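Local coordinates for cycloalternan-forming enzyme (Listeria monocytogenes serovar 1/2a, PDB 5F7U), which is a multidomain member of glycosyl hydrolase family 31, combining a TIM barrel with several beta-rich domains and a family 6 carbohydrate-binding module, at residues A[155-160]-A[347-352]; A[298-303]-A[351-356]. The protein carries 1 engineered substitution. All blocks are in the same frame, centred on the assembly; numbering follows the deposited sequence.

Contact 1 (A[155-160]-A[347-352]); sequences DLDTLR and VNNYTD. With MG (magnesium ion), chain H.
Water 3, held on the magnesium ion, is gripped from both segments: it donates to Asp-157 OD2 at 2.6 Å and accepts from Asn-349 ND2 at 3.1 Å. Asn-349 ND2 also bonds to the backbone O of Ser-339; with OD1 held by the metal, this fixes the rotation of the amide. Asn-349 OD1 binds the magnesium directly at 2.2 Å; five waters complete an octahedron, with water 1 facing OD1 across the ion. The Asn-349 side chain leans beside its backbone N (chi1 -65°), and this tilt brings the amide out to the metal. The amide and the Asp-157 carboxylate are turned 52° apart; Asp-157 OD1 lies 3.4 Å from Asn-349 ND2, but at too poor an angle for a hydrogen bond. That carboxylate oxygen is instead met by the Thr-158 hydroxyl, from well above the carboxylate plane. Carboxylates reach the ion through its water shell: water 2 lies 2.7 Å from Asp-155 OD2 and equally close to Asp-157 OD1, while water 5 donates to Asp-352 OD2 at 2.6 Å. The dication probably eases repulsion among these acids. The hydrated metal thus bridges the type I turn 155-158, which joins strands 148-153 and 158-164 into a hairpin, to helix 343-354, beside Ile-338 at the end of the neighbouring strand 333-338.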
loop_
_atom_site.group_PDB
_atom_site.type_symbol
_atom_site.label_atom_id
_atom_site.label_comp_id
_atom_site.label_asym_id
_atom_site.label_seq_id
_atom_site.Cartn_x
_atom_site.Cartn_y
_atom_site.Cartn_z
ATOM N N ASP A 155 2.034 1.104 24.741
ATOM C CA ASP A 155 1.036 2.071 25.191
ATOM C C ASP A 155 -0.052 1.284 25.900
ATOM O O ASP A 155 -0.006 0.054 25.937
ATOM C CB ASP A 155 0.483 2.911 24.005
ATOM C CG ASP A 155 -0.155 4.243 24.440
ATOM O OD1 ASP A 155 -0.312 4.541 25.666
ATOM O OD2 ASP A 155 -0.528 5.035 23.537
ATOM N N LEU A 156 -1.028 1.972 26.484
ATOM C CA LEU A 156 -2.053 1.268 27.251
ATOM C C LEU A 156 -2.879 0.299 26.389
ATOM O O LEU A 156 -3.518 -0.608 26.908
ATOM C CB LEU A 156 -2.925 2.257 28.022
ATOM C CG LEU A 156 -2.146 3.156 29.005
ATOM C CD1 LEU A 156 -3.125 4.031 29.764
ATOM C CD2 LEU A 156 -1.291 2.325 29.964
ATOM N N ASP A 157 -2.811 0.481 25.068
ATOM C CA ASP A 157 -3.504 -0.413 24.122
ATOM C C ASP A 157 -2.585 -1.309 23.267
ATOM O O ASP A 157 -3.051 -1.908 22.307
ATOM C CB ASP A 157 -4.456 0.399 23.211
ATOM C CG ASP A 157 -3.753 1.487 22.405
ATOM O OD1 ASP A 157 -2.507 1.563 22.385
ATOM O OD2 ASP A 157 -4.467 2.305 21.788
ATOM N N THR A 158 -1.294 -1.384 23.609
ATOM C CA THR A 158 -0.313 -2.102 22.786
ATOM C C THR A 158 0.606 -2.887 23.726
ATOM O O THR A 158 1.390 -2.288 24.466
ATOM C CB THR A 158 0.487 -1.121 21.899
ATOM O OG1 THR A 158 -0.408 -0.447 21.002
ATOM C CG2 THR A 158 1.557 -1.860 21.051
ATOM N N LEU A 159 0.468 -4.213 23.696
ATOM C CA LEU A 159 1.187 -5.114 24.602
ATOM C C LEU A 159 2.425 -5.671 23.921
ATOM O O LEU A 159 2.349 -6.114 22.783
ATOM C CB LEU A 159 0.263 -6.251 25.032
ATOM C CG LEU A 159 0.851 -7.420 25.834
ATOM C CD1 LEU A 159 1.233 -6.970 27.242
ATOM C CD2 LEU A 159 -0.143 -8.573 25.889
ATOM N N ARG A 160 3.549 -5.657 24.624
ATOM C CA ARG A 160 4.796 -6.224 24.108
ATOM C C ARG A 160 5.163 -7.457 24.923
ATOM O O ARG A 160 5.197 -7.408 26.150
ATOM C CB ARG A 160 5.930 -5.195 24.212
ATOM C CG ARG A 160 7.206 -5.611 23.503
ATOM C CD ARG A 160 8.273 -4.590 23.816
ATOM N NE ARG A 160 9.476 -4.793 23.032
ATOM C CZ ARG A 160 10.505 -3.948 23.046
ATOM N NH1 ARG A 160 10.468 -2.848 23.815
ATOM N NH2 ARG A 160 11.558 -4.187 22.268
ATOM N N VAL A 347 -2.791 0.550 12.837
ATOM C CA VAL A 347 -1.689 0.902 11.930
ATOM C C VAL A 347 -0.842 2.055 12.470
ATOM O O VAL A 347 0.401 1.982 12.425
ATOM C CB VAL A 347 -2.177 1.155 10.480
ATOM C CG1 VAL A 347 -0.992 1.452 9.552
ATOM C CG2 VAL A 347 -2.896 -0.092 10.001
ATOM N N ASN A 348 -1.494 3.105 12.982
ATOM C CA ASN A 348 -0.756 4.188 13.611
ATOM C C ASN A 348 0.161 3.682 14.741
ATOM O O ASN A 348 1.330 4.078 14.811
ATOM C CB ASN A 348 -1.676 5.278 14.142
ATOM C CG ASN A 348 -0.909 6.454 14.677
ATOM O OD1 ASN A 348 -0.204 7.142 13.932
ATOM N ND2 ASN A 348 -0.984 6.661 15.992
ATOM N N ASN A 349 -0.376 2.817 15.602
ATOM C CA ASN A 349 0.425 2.269 16.715
ATOM C C ASN A 349 1.616 1.468 16.210
ATOM O O ASN A 349 2.705 1.555 16.763
ATOM C CB ASN A 349 -0.452 1.467 17.691
ATOM C CG ASN A 349 -1.472 2.341 18.397
ATOM O OD1 ASN A 349 -1.319 3.562 18.437
ATOM N ND2 ASN A 349 -2.529 1.730 18.947
ATOM N N TYR A 350 1.412 0.707 15.135
ATOM C CA TYR A 350 2.494 -0.002 14.488
ATOM C C TYR A 350 3.567 1.003 14.020
ATOM O O TYR A 350 4.756 0.751 14.188
ATOM C CB TYR A 350 1.940 -0.865 13.335
ATOM C CG TYR A 350 3.007 -1.325 12.375
ATOM C CD1 TYR A 350 3.886 -2.360 12.723
ATOM C CD2 TYR A 350 3.175 -0.700 11.144
ATOM C CE1 TYR A 350 4.885 -2.776 11.861
ATOM C CE2 TYR A 350 4.200 -1.095 10.264
ATOM C CZ TYR A 350 5.040 -2.138 10.634
ATOM O OH TYR A 350 6.065 -2.513 9.803
ATOM N N THR A 351 3.147 2.127 13.442
ATOM C CA THR A 351 4.124 3.134 12.989
ATOM C C THR A 351 4.820 3.850 14.151
ATOM O O THR A 351 5.936 4.359 13.988
ATOM C CB THR A 351 3.550 4.148 11.981
ATOM O OG1 THR A 351 2.558 4.959 12.625
ATOM C CG2 THR A 351 3.009 3.423 10.753
ATOM N N ASP A 352 4.190 3.862 15.327
ATOM C CA ASP A 352 4.883 4.338 16.524
ATOM C C ASP A 352 6.106 3.463 16.792
ATOM O O ASP A 352 7.152 3.951 17.254
ATOM C CB ASP A 352 3.996 4.267 17.759
ATOM C CG ASP A 352 2.926 5.321 17.784
ATOM O OD1 ASP A 352 3.060 6.407 17.176
ATOM O OD2 ASP A 352 1.922 5.067 18.460
HETATM MG MG MG H . -2.028 5.061 19.817
HETATM O O HOH W 1 -2.510 6.609 21.184
HETATM O O HOH W 2 -1.322 3.771 21.321
HETATM O O HOH W 3 -3.888 4.228 20.085
HETATM O O HOH W 4 -2.775 6.167 18.317
HETATM O O HOH W 5 -0.248 6.006 19.609
#

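Contact 2 (A[298-303]-A[351-356]); sequences GMYVNS and TDITGK
Thr-354 lays its methyl against the phenol end of Tyr-300, with CG2 3.5 Å from CZ and as near to OH. The approach is oblique to the ring, and the threonine points back at the oncoming tyrosine. Farther back on the same side of the tyrosine, Ile-353 passes alongside the ring with its own branch methyl, CG2 lying 3.8 Å from Tyr-300 CE2. Tyr-300 extends away from its backbone N (chi1 172°), which carries the ring from the strand toward the end of the helix. Asn-302 folds back over the opposite face after the strand, its CA 3.7 Å from the ring plane and displaced toward the rim, and Tyr-350 of the helix packs edge-to-face with the same ring. In Thr-354 the two branches divide their work: OG1, set between the backbone N and carbonyl carbon (chi1 64°), bonds to the backbone O of Tyr-350 and to Gln-593 NE2, leaving the methyl to meet the tyrosine. Behind this apolar patch the helix stops. Gly-355 N still closes a turn onto Thr-351 O, but its phi of 121° breaks the helical path and suits glycine. Lys-356 then curls back, its NZ bonding to Thr-351 OG1 and forming a salt bridge with Asp-352 OD1 at 2.9 Å. This is helix-on-sheet packing at a glycine-terminated helix end, where strand 297-301 of the galactose mutarotase-like domain meets the helix that leads on toward the TIM barrel.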
loop_
_atom_site.group_PDB
_atom_site.type_symbol
_atom_site.label_atom_id
_atom_site.label_comp_id
_atom_site.label_asym_id
_atom_site.label_seq_id
_atom_site.Cartn_x
_atom_site.Cartn_y
_atom_site.Cartn_z
ATOM N N GLY A 298 -3.677 -5.973 15.759
ATOM C CA GLY A 298 -2.539 -6.263 14.903
ATOM C C GLY A 298 -1.522 -7.087 15.668
ATOM O O GLY A 298 -1.515 -7.089 16.906
ATOM N N MET A 299 -0.668 -7.798 14.928
ATOM C CA MET A 299 0.440 -8.532 15.565
ATOM C C MET A 299 1.688 -8.208 14.781
ATOM O O MET A 299 1.691 -8.341 13.573
ATOM C CB MET A 299 0.205 -10.047 15.536
ATOM C CG MET A 299 1.321 -10.859 16.217
ATOM S SD MET A 299 0.921 -12.621 16.407
ATOM C CE MET A 299 -0.367 -12.546 17.653
ATOM N N TYR A 300 2.735 -7.808 15.494
ATOM C CA TYR A 300 4.011 -7.457 14.882
ATOM C C TYR A 300 5.101 -8.276 15.540
ATOM O O TYR A 300 5.297 -8.181 16.746
ATOM C CB TYR A 300 4.287 -5.948 15.025
ATOM C CG TYR A 300 5.693 -5.544 14.591
ATOM C CD1 TYR A 300 6.198 -5.942 13.346
ATOM C CD2 TYR A 300 6.517 -4.788 15.442
ATOM C CE1 TYR A 300 7.483 -5.584 12.947
ATOM C CE2 TYR A 300 7.805 -4.416 15.045
ATOM C CZ TYR A 300 8.271 -4.829 13.803
ATOM O OH TYR A 300 9.536 -4.477 13.392
ATOM N N VAL A 301 5.811 -9.085 14.747
ATOM C CA VAL A 301 6.946 -9.859 15.287
ATOM C C VAL A 301 8.174 -9.021 14.968
ATOM O O VAL A 301 8.519 -8.841 13.793
ATOM C CB VAL A 301 7.032 -11.289 14.701
ATOM C CG1 VAL A 301 8.279 -12.044 15.198
ATOM C CG2 VAL A 301 5.787 -12.084 15.071
ATOM N N ASN A 302 8.804 -8.510 16.024
ATOM C CA ASN A 302 9.898 -7.557 15.913
ATOM C C ASN A 302 11.225 -8.262 15.698
ATOM O O ASN A 302 11.955 -8.541 16.656
ATOM C CB ASN A 302 9.952 -6.656 17.160
ATOM C CG ASN A 302 11.054 -5.602 17.072
ATOM O OD1 ASN A 302 11.491 -5.238 15.982
ATOM N ND2 ASN A 302 11.521 -5.129 18.225
ATOM N N SER A 303 11.496 -8.605 14.442
ATOM C CA SER A 303 12.761 -9.232 14.058
ATOM C C SER A 303 12.928 -9.125 12.561
ATOM O O SER A 303 11.958 -9.242 11.820
ATOM C CB SER A 303 12.738 -10.729 14.398
ATOM O OG SER A 303 13.997 -11.319 14.070
ATOM N N THR A 351 3.147 2.127 13.442
ATOM C CA THR A 351 4.124 3.134 12.989
ATOM C C THR A 351 4.820 3.850 14.151
ATOM O O THR A 351 5.936 4.359 13.988
ATOM C CB THR A 351 3.550 4.148 11.981
ATOM O OG1 THR A 351 2.558 4.959 12.625
ATOM C CG2 THR A 351 3.009 3.423 10.753
ATOM N N ASP A 352 4.190 3.862 15.327
ATOM C CA ASP A 352 4.883 4.338 16.524
ATOM C C ASP A 352 6.106 3.463 16.792
ATOM O O ASP A 352 7.152 3.951 17.254
ATOM C CB ASP A 352 3.996 4.267 17.759
ATOM C CG ASP A 352 2.926 5.321 17.784
ATOM O OD1 ASP A 352 3.060 6.407 17.176
ATOM O OD2 ASP A 352 1.922 5.067 18.460
ATOM N N ILE A 353 5.967 2.173 16.499
ATOM C CA ILE A 353 7.016 1.204 16.798
ATOM C C ILE A 353 8.095 1.228 15.706
ATOM O O ILE A 353 9.291 1.208 16.022
ATOM C CB ILE A 353 6.446 -0.224 16.998
ATOM C CG1 ILE A 353 5.475 -0.265 18.201
ATOM C CG2 ILE A 353 7.576 -1.249 17.170
ATOM C CD1 ILE A 353 4.501 -1.428 18.132
ATOM N N THR A 354 7.683 1.266 14.440
ATOM C CA THR A 354 8.601 0.996 13.323
ATOM C C THR A 354 8.916 2.214 12.471
ATOM O O THR A 354 9.771 2.133 11.573
ATOM C CB THR A 354 8.072 -0.111 12.379
ATOM O OG1 THR A 354 6.858 0.336 11.754
ATOM C CG2 THR A 354 7.807 -1.397 13.170
ATOM N N GLY A 355 8.220 3.323 12.720
ATOM C CA GLY A 355 8.521 4.572 12.005
ATOM C C GLY A 355 7.341 5.111 11.226
ATOM O O GLY A 355 6.591 4.363 10.599
ATOM N N LYS A 356 7.181 6.426 11.292
ATOM C CA LYS A 356 6.151 7.094 10.511
ATOM C C LYS A 356 6.584 7.244 9.071
ATOM O O LYS A 356 7.776 7.368 8.773
ATOM C CB LYS A 356 5.872 8.494 11.077
ATOM C CG LYS A 356 5.513 8.533 12.550
ATOM C CD LYS A 356 4.134 7.958 12.770
ATOM C CE LYS A 356 3.999 7.492 14.218
ATOM N NZ LYS A 356 2.568 7.217 14.453
#

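Overall arrangement
Both contacts set helix 343-354 against neighbouring antiparallel strands, and they share Thr-351 and Asp-352, with centres about 8 Å apart. Strand 333-338 lies between their two strand segments, pairing with both 158-164 and 297-301. Their chemistry differs sharply. Contact 1, whose touching residues are buried, is polar and works through a metal ion and its waters; contact 2, only partly buried, brings methyl groups onto an aromatic ring. The two meet where Thr-158 CG2 lies 4.2 Å from Ile-353 CD1. Asp-352 belongs to both, facing the hydrated metal on one side and the end of the helix on the other.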